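Local coordinates for protein putative cytochrome P450 120 (Synechocystis sp., PDB 2VE3) that binds heme and retinoic acid and probably works as a cytochrome P450 monooxygenase that inserts oxygen into its substrate, at residues Q411-L417 / R437-L443. Residues are numbered along the deposited sequence; the frame is centred on the assembly and turned at random.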
ATOM      1  N   GLN A 411      18.678  14.967   9.924  1.00 29.32           N
ATOM      2  CA  GLN A 411      19.931  14.376  10.401  1.00 29.20           C
ATOM      3  C   GLN A 411      20.939  13.993   9.312  1.00 28.47           C
ATOM      4  O   GLN A 411      22.149  14.015   9.560  1.00 28.80           O
ATOM      5  CB  GLN A 411      19.633  13.140  11.250  1.00 29.64           C
ATOM      6  CG  GLN A 411      18.826  13.426  12.487  1.00 31.52           C
ATOM      7  CD  GLN A 411      18.311  12.164  13.112  1.00 35.00           C
ATOM      8  OE1 GLN A 411      19.088  11.273  13.482  1.00 36.79           O
ATOM      9  NE2 GLN A 411      16.992  12.066  13.234  1.00 34.09           N
ATOM     10  N   PHE A 412      20.462  13.611   8.127  1.00 27.27           N
ATOM     11  CA  PHE A 412      21.372  13.081   7.104  1.00 26.08           C
ATOM     12  C   PHE A 412      21.164  13.615   5.693  1.00 25.10           C
ATOM     13  O   PHE A 412      20.040  13.911   5.277  1.00 24.56           O
ATOM     14  CB  PHE A 412      21.273  11.554   7.017  1.00 26.52           C
ATOM     15  CG  PHE A 412      21.642  10.827   8.283  1.00 27.59           C
ATOM     16  CD1 PHE A 412      22.960  10.471   8.538  1.00 27.61           C
ATOM     17  CD2 PHE A 412      20.650  10.455   9.205  1.00 27.94           C
ATOM     18  CE1 PHE A 412      23.297   9.766   9.713  1.00 28.70           C
ATOM     19  CE2 PHE A 412      20.974   9.757  10.373  1.00 28.29           C
ATOM     20  CZ  PHE A 412      22.298   9.413  10.630  1.00 27.38           C
ATOM     21  N   ASP A 413      22.274  13.719   4.965  1.00 23.55           N
ATOM     22  CA  ASP A 413      22.258  13.613   3.520  1.00 22.55           C
ATOM     23  C   ASP A 413      22.583  12.168   3.190  1.00 21.94           C
ATOM     24  O   ASP A 413      23.104  11.432   4.037  1.00 21.60           O
ATOM     25  CB  ASP A 413      23.307  14.517   2.880  1.00 22.62           C
ATOM     26  CG  ASP A 413      22.861  15.958   2.808  1.00 23.10           C
ATOM     27  OD1 ASP A 413      21.637  16.203   2.717  1.00 23.14           O
ATOM     28  OD2 ASP A 413      23.739  16.844   2.836  1.00 23.71           O
ATOM     29  N   TRP A 414      22.277  11.762   1.965  1.00 21.04           N
ATOM     30  CA  TRP A 414      22.655  10.431   1.511  1.00 20.57           C
ATOM     31  C   TRP A 414      22.965  10.354   0.026  1.00 20.77           C
ATOM     32  O   TRP A 414      22.502  11.178  -0.791  1.00 20.61           O
ATOM     33  CB  TRP A 414      21.623   9.376   1.947  1.00 19.33           C
ATOM     34  CG  TRP A 414      20.253   9.497   1.324  1.00 18.29           C
ATOM     35  CD1 TRP A 414      19.755   8.739   0.298  1.00 14.59           C
ATOM     36  CD2 TRP A 414      19.202  10.403   1.698  1.00 16.23           C
ATOM     37  NE1 TRP A 414      18.474   9.111   0.015  1.00 13.35           N
ATOM     38  CE2 TRP A 414      18.109  10.141   0.847  1.00 16.12           C
ATOM     39  CE3 TRP A 414      19.080  11.411   2.669  1.00 18.11           C
ATOM     40  CZ2 TRP A 414      16.900  10.848   0.936  1.00 16.79           C
ATOM     41  CZ3 TRP A 414      17.880  12.114   2.758  1.00 16.42           C
ATOM     42  CH2 TRP A 414      16.808  11.828   1.895  1.00 17.48           C
ATOM     43  N   THR A 415      23.770   9.355  -0.305  1.00 21.08           N
ATOM     44  CA  THR A 415      24.216   9.120  -1.655  1.00 21.57           C
ATOM     45  C   THR A 415      23.830   7.721  -2.076  1.00 21.77           C
ATOM     46  O   THR A 415      24.112   6.748  -1.371  1.00 21.17           O
ATOM     47  CB  THR A 415      25.758   9.263  -1.762  1.00 21.79           C
ATOM     48  OG1 THR A 415      26.173  10.453  -1.087  1.00 23.88           O
ATOM     49  CG2 THR A 415      26.215   9.332  -3.203  1.00 21.31           C
ATOM     50  N   LEU A 416      23.196   7.641  -3.240  1.00 22.60           N
ATOM     51  CA  LEU A 416      22.909   6.381  -3.903  1.00 23.83           C
ATOM     52  C   LEU A 416      24.155   5.901  -4.642  1.00 24.64           C
ATOM     53  O   LEU A 416      24.540   6.479  -5.653  1.00 24.96           O
ATOM     54  CB  LEU A 416      21.746   6.546  -4.894  1.00 23.86           C
ATOM     55  CG  LEU A 416      20.406   7.155  -4.426  1.00 24.12           C
ATOM     56  CD1 LEU A 416      19.431   7.183  -5.575  1.00 24.31           C
ATOM     57  CD2 LEU A 416      19.789   6.388  -3.279  1.00 23.92           C
ATOM     58  N   LEU A 417      24.764   4.830  -4.147  1.00 25.35           N
ATOM     59  CA  LEU A 417      26.036   4.339  -4.687  1.00 25.62           C
ATOM     60  C   LEU A 417      26.017   4.101  -6.193  1.00 25.84           C
ATOM     61  O   LEU A 417      25.010   3.633  -6.747  1.00 25.26           O
ATOM     62  CB  LEU A 417      26.521   3.094  -3.927  1.00 26.04           C
ATOM     63  CG  LEU A 417      26.756   3.316  -2.427  1.00 26.16           C
ATOM     64  CD1 LEU A 417      27.460   2.126  -1.812  1.00 25.34           C
ATOM     65  CD2 LEU A 417      27.548   4.603  -2.172  1.00 25.31           C
ATOM     66  N   ARG A 437      21.389   0.693  -2.393  1.00 24.08           N
ATOM     67  CA  ARG A 437      22.660   0.808  -1.696  1.00 25.12           C
ATOM     68  C   ARG A 437      22.985   2.278  -1.518  1.00 24.79           C
ATOM     69  O   ARG A 437      23.030   3.029  -2.491  1.00 24.56           O
ATOM     70  CB  ARG A 437      23.768   0.103  -2.478  1.00 25.41           C
ATOM     71  CG  ARG A 437      23.480  -1.366  -2.733  1.00 26.52           C
ATOM     72  CD  ARG A 437      24.609  -2.058  -3.500  1.00 27.42           C
ATOM     73  NE  ARG A 437      24.415  -3.509  -3.456  1.00 33.52           N
ATOM     74  CZ  ARG A 437      24.757  -4.278  -2.422  1.00 35.77           C
ATOM     75  NH1 ARG A 437      25.329  -3.740  -1.350  1.00 37.38           N
ATOM     76  NH2 ARG A 437      24.529  -5.589  -2.458  1.00 38.42           N
ATOM     77  N   VAL A 438      23.201   2.677  -0.269  1.00 25.36           N
ATOM     78  CA  VAL A 438      23.421   4.084   0.101  1.00 26.00           C
ATOM     79  C   VAL A 438      24.570   4.245   1.097  1.00 26.77           C
ATOM     80  O   VAL A 438      25.004   3.275   1.706  1.00 26.85           O
ATOM     81  CB  VAL A 438      22.147   4.712   0.732  1.00 25.69           C
ATOM     82  CG1 VAL A 438      20.986   4.688  -0.257  1.00 24.45           C
ATOM     83  CG2 VAL A 438      21.773   4.001   2.054  1.00 25.60           C
ATOM     84  N   LYS A 439      25.077   5.467   1.220  1.00 27.83           N
ATOM     85  CA  LYS A 439      25.856   5.882   2.378  1.00 29.15           C
ATOM     86  C   LYS A 439      25.128   7.087   2.926  1.00 29.49           C
ATOM     87  O   LYS A 439      24.756   7.977   2.155  1.00 29.22           O
ATOM     88  CB  LYS A 439      27.282   6.282   1.981  1.00 29.35           C
ATOM     89  CG  LYS A 439      28.295   5.148   2.092  1.00 32.30           C
ATOM     90  CD  LYS A 439      29.513   5.393   1.217  1.00 35.44           C
ATOM     91  CE  LYS A 439      30.280   4.095   0.973  1.00 36.96           C
ATOM     92  NZ  LYS A 439      31.268   4.282  -0.120  1.00 38.60           N
ATOM     93  N   LEU A 440      24.896   7.108   4.236  1.00 30.10           N
ATOM     94  CA  LEU A 440      24.352   8.296   4.885  1.00 31.17           C
ATOM     95  C   LEU A 440      25.498   9.172   5.395  1.00 32.06           C
ATOM     96  O   LEU A 440      26.484   8.669   5.937  1.00 32.17           O
ATOM     97  CB  LEU A 440      23.398   7.931   6.034  1.00 30.90           C
ATOM     98  CG  LEU A 440      22.198   6.979   5.847  1.00 30.60           C
ATOM     99  CD1 LEU A 440      21.233   7.116   7.029  1.00 29.48           C
ATOM    100  CD2 LEU A 440      21.444   7.169   4.545  1.00 29.03           C
ATOM    101  N   HIS A 441      25.375  10.479   5.211  1.00 33.25           N
ATOM    102  CA  HIS A 441      26.345  11.408   5.776  1.00 33.96           C
ATOM    103  C   HIS A 441      25.640  12.241   6.829  1.00 34.62           C
ATOM    104  O   HIS A 441      24.665  12.934   6.525  1.00 34.57           O
ATOM    105  CB  HIS A 441      26.944  12.327   4.705  1.00 34.06           C
ATOM    106  CG  HIS A 441      26.854  11.790   3.312  1.00 34.81           C
ATOM    107  ND1 HIS A 441      26.099  12.403   2.333  1.00 36.14           N
ATOM    108  CD2 HIS A 441      27.426  10.710   2.727  1.00 35.44           C
ATOM    109  CE1 HIS A 441      26.200  11.716   1.209  1.00 35.91           C
ATOM    110  NE2 HIS A 441      26.996  10.682   1.421  1.00 35.48           N
ATOM    111  N   SER A 442      26.141  12.172   8.063  1.00 35.59           N
ATOM    112  CA  SER A 442      25.575  12.904   9.205  1.00 36.16           C
ATOM    113  C   SER A 442      25.759  14.418   9.109  1.00 36.39           C
ATOM    114  O   SER A 442      26.804  14.907   8.656  1.00 36.25           O
ATOM    115  CB  SER A 442      26.176  12.391  10.522  1.00 36.17           C
ATOM    116  OG  SER A 442      25.623  13.073  11.638  1.00 37.19           O
ATOM    117  N   LEU A 443      24.738  15.148   9.560  1.00 36.69           N
ATOM    118  CA  LEU A 443      24.753  16.612   9.572  1.00 36.80           C
ATOM    119  C   LEU A 443      24.915  17.153  10.990  1.00 37.29           C
ATOM    120  O   LEU A 443      24.785  18.360  11.221  1.00 37.96           O
ATOM    121  CB  LEU A 443      23.467  17.166   8.954  1.00 36.39           C
ATOM    122  CG  LEU A 443      23.259  17.076   7.444  1.00 35.58           C
ATOM    123  CD1 LEU A 443      21.787  17.169   7.135  1.00 33.49           C
ATOM    124  CD2 LEU A 443      24.032  18.168   6.731  1.00 35.16           C
TER
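Strands 412-416 and 437-442 pair antiparallel, joining Phe-412, Asp-413 and Thr-415 to Ser-442, His-441 and Lys-439 near the C-terminus. Six backbone hydrogen bonds run the length of the ladder. His-441 N to Asp-413 O is the shortest, at 2.7 Å, and nearly straight (169° at the hydrogen). Leu-443 N extends the ladder to Gln-411 O, and Leu-417 N extends it at the other end to Arg-437 O.

The face carrying Phe-412, Trp-414, Leu-416, Val-438 and Leu-440 is largely apolar and packs on helices 121-137, 143-159 and 241-272. Leu-440 sits between two aromatic residues there and divides its branches between them. Its CD1 lies over the centre of the Phe-412 ring in a CH-pi contact, 3.9 Å from the centroid and 10° off the normal. Its CD2 packs against Trp-414 CB at 3.4 Å. Trp-414 has CG between its backbone N and carbonyl carbon (chi1 66°), which leads the indole away from the partner strand; its NE1 bonds to Cys-267 O. Phe-412 also touches Leu-132 of helix 121-137. An alanine in place of Phe-412 would probably open a gap beside Leu-440 and Leu-132, with Leu-440 CD1 losing the ring beneath it. Further along, Leu-416 CD2 meets Val-438 CG1 at 3.7 Å.

This is the small three-stranded antiparallel sheet of the P450 fold, usually called beta3, well away from the heme. Strand 412-416 directly follows helix 394-411, and strand 437-442 lies in the middle, between 140-142 and 412-416.

The other face is more polar. The His-441 ring presents its edge to Asp-413 CB, with ND1 3.5 Å away. Asp-413 OD1 instead forms salt bridges with Arg-277 and Arg-281, tying the strand to helix 274-285. Past the end of the strand, the Leu-417 side chain crosses the extended Lys-439 chain at about a right angle, its CD2 4.0 Å from Lys-439 CD.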